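Local atomic coordinates of pseudouridylate synthase RPUSD4, mitochondrial (Homo sapiens, PDB entry 5UBA), a protein that isomerises uridine to pseudouridine in mitochondrial RNAs, including the 16S ribosomal RNA, whose assembly into a functional mitochondrial ribosome depends on this modification. Residues A[78-83]-A[89-94]; A[28-31]-A[37-40]. All coordinates share one frame; numbering follows the deposited sequence.

Contact 1 of 2, residues A[78-83]-A[89-94]; sequences LCHRLD and VMVLAW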
loop_
_atom_site.group_PDB
_atom_site.type_symbol
_atom_site.label_atom_id
_atom_site.label_comp_id
_atom_site.label_asym_id
_atom_site.label_seq_id
_atom_site.Cartn_x
_atom_site.Cartn_y
_atom_site.Cartn_z
ATOM N N LEU A 78 -5.803 -1.021 16.972
ATOM C CA LEU A 78 -5.743 -1.188 15.513
ATOM C C LEU A 78 -7.154 -1.335 14.946
ATOM O O LEU A 78 -8.023 -1.997 15.551
ATOM C CB LEU A 78 -4.969 -2.451 15.142
ATOM C CG LEU A 78 -3.488 -2.524 15.519
ATOM C CD1 LEU A 78 -2.923 -3.908 15.244
ATOM C CD2 LEU A 78 -2.695 -1.435 14.804
ATOM N N CYS A 79 -7.371 -0.692 13.799
ATOM C CA CYS A 79 -8.621 -0.842 13.017
ATOM C C CYS A 79 -8.477 -1.531 11.668
ATOM O O CYS A 79 -9.476 -1.932 11.087
ATOM C CB CYS A 79 -9.207 0.532 12.782
ATOM S SG CYS A 79 -9.687 1.405 14.297
ATOM N N HIS A 80 -7.271 -1.564 11.127
ATOM C CA HIS A 80 -6.957 -2.158 9.834
ATOM C C HIS A 80 -5.445 -2.221 9.719
ATOM O O HIS A 80 -4.724 -1.639 10.534
ATOM C CB HIS A 80 -7.557 -1.347 8.682
ATOM C CG HIS A 80 -6.979 0.020 8.534
ATOM N ND1 HIS A 80 -6.311 0.410 7.388
ATOM C CD2 HIS A 80 -6.999 1.098 9.356
ATOM C CE1 HIS A 80 -5.959 1.679 7.513
ATOM N NE2 HIS A 80 -6.321 2.105 8.711
ATOM N N ARG A 81 -4.966 -2.919 8.710
ATOM C CA ARG A 81 -3.523 -3.131 8.587
ATOM C C ARG A 81 -3.012 -2.539 7.282
ATOM O O ARG A 81 -3.755 -2.410 6.309
ATOM C CB ARG A 81 -3.195 -4.634 8.715
ATOM C CG ARG A 81 -3.348 -5.491 7.462
ATOM C CD ARG A 81 -4.745 -5.483 6.879
ATOM N N LEU A 82 -1.755 -2.126 7.314
ATOM C CA LEU A 82 -0.970 -1.767 6.143
ATOM C C LEU A 82 0.275 -2.610 6.175
ATOM O O LEU A 82 0.779 -2.928 7.250
ATOM C CB LEU A 82 -0.529 -0.302 6.186
ATOM C CG LEU A 82 -1.563 0.800 6.026
ATOM C CD1 LEU A 82 -0.873 2.154 6.041
ATOM C CD2 LEU A 82 -2.396 0.607 4.770
ATOM N N ASP A 83 0.791 -2.977 5.009
ATOM C CA ASP A 83 2.054 -3.694 4.924
ATOM C C ASP A 83 3.250 -2.828 5.284
ATOM O O ASP A 83 3.188 -1.596 5.236
ATOM C CB ASP A 83 2.221 -4.305 3.519
ATOM C CG ASP A 83 1.209 -5.396 3.233
ATOM O OD1 ASP A 83 0.811 -6.152 4.159
ATOM O OD2 ASP A 83 0.842 -5.538 2.055
ATOM N N VAL A 89 -2.001 6.561 5.269
ATOM C CA VAL A 89 -3.134 6.711 6.195
ATOM C C VAL A 89 -3.416 5.440 6.983
ATOM O O VAL A 89 -3.644 4.367 6.427
ATOM C CB VAL A 89 -4.443 7.104 5.452
ATOM C CG1 VAL A 89 -5.581 7.265 6.467
ATOM C CG2 VAL A 89 -4.299 8.400 4.687
ATOM N N MET A 90 -3.408 5.574 8.305
ATOM C CA MET A 90 -3.693 4.444 9.191
ATOM C C MET A 90 -4.524 4.931 10.384
ATOM O O MET A 90 -4.099 5.811 11.140
ATOM C CB MET A 90 -2.407 3.746 9.639
ATOM C CG MET A 90 -2.654 2.512 10.479
ATOM S SD MET A 90 -1.087 1.734 10.882
ATOM C CE MET A 90 -1.679 0.430 11.953
ATOM N N VAL A 91 -5.705 4.327 10.540
ATOM C CA VAL A 91 -6.687 4.702 11.545
ATOM C C VAL A 91 -6.536 3.825 12.802
ATOM O O VAL A 91 -6.492 2.603 12.726
ATOM C CB VAL A 91 -8.126 4.523 10.998
ATOM C CG1 VAL A 91 -9.153 4.873 12.054
ATOM C CG2 VAL A 91 -8.344 5.355 9.748
ATOM N N LEU A 92 -6.434 4.505 13.935
ATOM C CA LEU A 92 -6.422 3.884 15.253
ATOM C C LEU A 92 -7.632 4.397 16.020
ATOM O O LEU A 92 -8.125 5.479 15.757
ATOM C CB LEU A 92 -5.157 4.302 16.015
ATOM C CG LEU A 92 -3.828 4.068 15.312
ATOM C CD1 LEU A 92 -2.654 4.630 16.123
ATOM C CD2 LEU A 92 -3.620 2.603 15.057
ATOM N N ALA A 93 -8.115 3.598 16.982
ATOM C CA ALA A 93 -9.251 3.987 17.813
ATOM C C ALA A 93 -8.944 3.902 19.300
ATOM O O ALA A 93 -8.286 2.964 19.739
ATOM C CB ALA A 93 -10.439 3.102 17.527
ATOM N N TRP A 94 -9.502 4.832 20.039
ATOM C CA TRP A 94 -9.377 4.833 21.504
ATOM C C TRP A 94 -10.106 3.664 22.184
ATOM O O TRP A 94 -9.577 3.060 23.118
ATOM C CB TRP A 94 -9.940 6.150 22.038
ATOM C CG TRP A 94 -9.076 7.305 21.754
ATOM C CD1 TRP A 94 -9.336 8.364 20.942
ATOM C CD2 TRP A 94 -7.779 7.530 22.313
ATOM N NE1 TRP A 94 -8.264 9.235 20.946
ATOM C CE2 TRP A 94 -7.295 8.739 21.772
ATOM C CE3 TRP A 94 -6.971 6.811 23.201
ATOM C CZ2 TRP A 94 -6.028 9.267 22.113
ATOM C CZ3 TRP A 94 -5.723 7.341 23.547
ATOM C CH2 TRP A 94 -5.273 8.544 22.993
HETATM O O HOH W 1 -5.084 0.347 12.383
#
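His-80 reaches the edge of strand 89-93 with its ring: NE2 accepts the backbone N-H of Val-91 at 2.9 Å from Val-91 N, a straight bond (179°) to the edge of the ring, in its plane. Its CG stands between the backbone N and the carbonyl carbon (chi1 65°), which swings the imidazole across to the strand, while Phe-106 stacks on the ring. Packing is tight on both flanks. Cys-79 lays SG 3.7 Å from Ala-93 CB, and Leu-82 sets CD1 3.6 Å from Val-89 O. On the side of Leu-78 and Leu-92, the extended Met-90 chain, with CG anti to its N (chi1 -176°), carries CE to 3.6 Å from Leu-78 CD2. Between the backbones the contact is looser and goes through a single water, which accepts from Cys-79 N and donates to His-80 O and to Val-91 O, the last at 2.7 Å. With His-80 replaced by an alanine, the Val-91 N-H is likely to lose its acceptor and Phe-106 its stacking partner. Past the single antiparallel bridge of Leu-78 with Leu-92, the chain thus peels off the strand, tied by a side chain and a water, and runs to Asp-83, by similarity the catalytic aspartate, which is salt-bridged to Lys-198. The arrangement is consistent with the active-site loop of an RluA-family pseudouridine synthase domain.

Contact 2 of 2, residues A[28-31]-A[37-40]; sequences GILH and VVIN
Val-38 is paired with two residues of the other segment, Leu-30 and His-31, and two backbone bonds close round it: Leu-30 N donates to Val-38 O (2.8 Å, 158°), and Val-38 N donates to His-31 O, also at 2.8 Å. The extra residue pushes the 28-31 backbone outward, and the side chains fit themselves to the bend. CB of His-31 lies against the CG2 branch of Val-38, 3.8 Å from Val-38 CG2; with CG anti to the backbone N (chi1 176°) the imidazole extends beyond and turns its edge to that methyl. The outer end of the ring is held by Asp-33, which binds NE2, and Leu-269 and Leu-271 pack against the histidine. Leu-30 leans toward the strand in the other direction: its CB lies near Val-38 CG1, and its CD1 methyl drops onto the peptide beyond, 3.7 Å from Ile-39 O, where Cys-273 and Val-89 also border the leucine. Ile-29 falls on the reverse side of the strand. Its CD1 tip meets the CG1 branch of Val-37 at 3.9 Å from Val-37 CG1, the two chains crossing at a slant, and Leu-68 of helix 57-69 touches both. The CG2 branch of Ile-29 rests instead against Val-38 O. At Gly-28 the segments diverge, and a water bridges the gap, donating to Gly-28 O and accepting from Asn-40 ND2 at 3.0 Å. This is a classic beta bulge, formed where the chain leaving helix 15-27 enters the short edge strand 31-32 of a four-stranded antiparallel sheet.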
loop_
_atom_site.group_PDB
_atom_site.type_symbol
_atom_site.label_atom_id
_atom_site.label_comp_id
_atom_site.label_asym_id
_atom_site.label_seq_id
_atom_site.Cartn_x
_atom_site.Cartn_y
_atom_site.Cartn_z
ATOM N N GLY A 28 3.187 13.694 13.060
ATOM C CA GLY A 28 2.564 13.514 11.763
ATOM C C GLY A 28 1.086 13.192 11.765
ATOM O O GLY A 28 0.534 12.879 10.719
ATOM N N ILE A 29 0.432 13.272 12.913
ATOM C CA ILE A 29 -0.996 12.955 12.987
ATOM C C ILE A 29 -1.786 13.724 11.943
ATOM O O ILE A 29 -1.621 14.935 11.763
ATOM C CB ILE A 29 -1.571 13.201 14.408
ATOM C CG1 ILE A 29 -1.112 12.078 15.340
ATOM C CG2 ILE A 29 -3.096 13.261 14.405
ATOM C CD1 ILE A 29 -1.427 12.331 16.792
ATOM N N LEU A 30 -2.637 12.993 11.228
ATOM C CA LEU A 30 -3.464 13.544 10.163
ATOM C C LEU A 30 -4.840 13.991 10.607
ATOM O O LEU A 30 -5.445 14.860 9.977
ATOM C CB LEU A 30 -3.652 12.484 9.067
ATOM C CG LEU A 30 -2.374 11.925 8.483
ATOM C CD1 LEU A 30 -2.708 10.811 7.503
ATOM C CD2 LEU A 30 -1.603 13.008 7.756
ATOM N N HIS A 31 -5.368 13.342 11.638
ATOM C CA HIS A 31 -6.712 13.623 12.151
ATOM C C HIS A 31 -6.867 13.078 13.550
ATOM O O HIS A 31 -6.401 11.989 13.844
ATOM C CB HIS A 31 -7.762 12.968 11.248
ATOM C CG HIS A 31 -9.166 13.122 11.749
ATOM N ND1 HIS A 31 -9.929 14.237 11.484
ATOM C CD2 HIS A 31 -9.929 12.316 12.520
ATOM C CE1 HIS A 31 -11.114 14.095 12.055
ATOM N NE2 HIS A 31 -11.133 12.946 12.700
ATOM N N VAL A 37 -7.581 8.293 16.199
ATOM C CA VAL A 37 -6.290 8.937 15.943
ATOM C C VAL A 37 -5.806 8.386 14.605
ATOM O O VAL A 37 -5.601 7.184 14.474
ATOM C CB VAL A 37 -5.253 8.617 17.029
ATOM C CG1 VAL A 37 -3.919 9.283 16.697
ATOM C CG2 VAL A 37 -5.747 9.104 18.392
ATOM N N VAL A 38 -5.604 9.273 13.634
ATOM C CA VAL A 38 -5.185 8.836 12.297
ATOM C C VAL A 38 -3.732 9.242 12.114
ATOM O O VAL A 38 -3.428 10.436 12.169
ATOM C CB VAL A 38 -6.067 9.422 11.185
ATOM C CG1 VAL A 38 -5.660 8.818 9.842
ATOM C CG2 VAL A 38 -7.532 9.170 11.504
ATOM N N ILE A 39 -2.878 8.255 11.887
ATOM C CA ILE A 39 -1.440 8.470 11.718
ATOM C C ILE A 39 -1.018 8.301 10.257
ATOM O O ILE A 39 -1.765 7.796 9.416
ATOM C CB ILE A 39 -0.597 7.554 12.623
ATOM C CG1 ILE A 39 -0.785 6.093 12.275
ATOM C CG2 ILE A 39 -0.920 7.811 14.088
ATOM C CD1 ILE A 39 0.164 5.171 12.991
ATOM N N ASN A 40 0.207 8.736 9.996
ATOM C CA ASN A 40 0.895 8.549 8.745
ATOM C C ASN A 40 1.971 7.499 8.985
ATOM O O ASN A 40 3.030 7.776 9.609
ATOM C CB ASN A 40 1.465 9.888 8.295
ATOM C CG ASN A 40 2.312 9.778 7.051
ATOM O OD1 ASN A 40 2.485 8.701 6.505
ATOM N ND2 ASN A 40 2.843 10.913 6.601
HETATM O O HOH W 2 2.016 13.182 8.392
#

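In the fold
Contacts 1 and 2 follow one another along the chain, with their centres about 10 Å apart, and share one antiparallel sheet ordered 31-32, 36-41, 89-93, 77-78. Strands 36-41 and 89-93 are its central pair, joined by probable hydrogen bonds from Ile-39 N to Met-90 O (2.8 Å) and from Leu-92 N to Val-37 O (2.9 Å). Contact 2 therefore adds the outer strand on one margin, and contact 1 the strand and loop on the other. Trp-94 NE1 also packs against Val-37 CG2 at 3.6 Å. Only contact 1 includes the probable catalytic residue, Asp-83; contact 2 lies away from it and from the calcium site of His-217, Ser-220, Asn-223 and Ala-226.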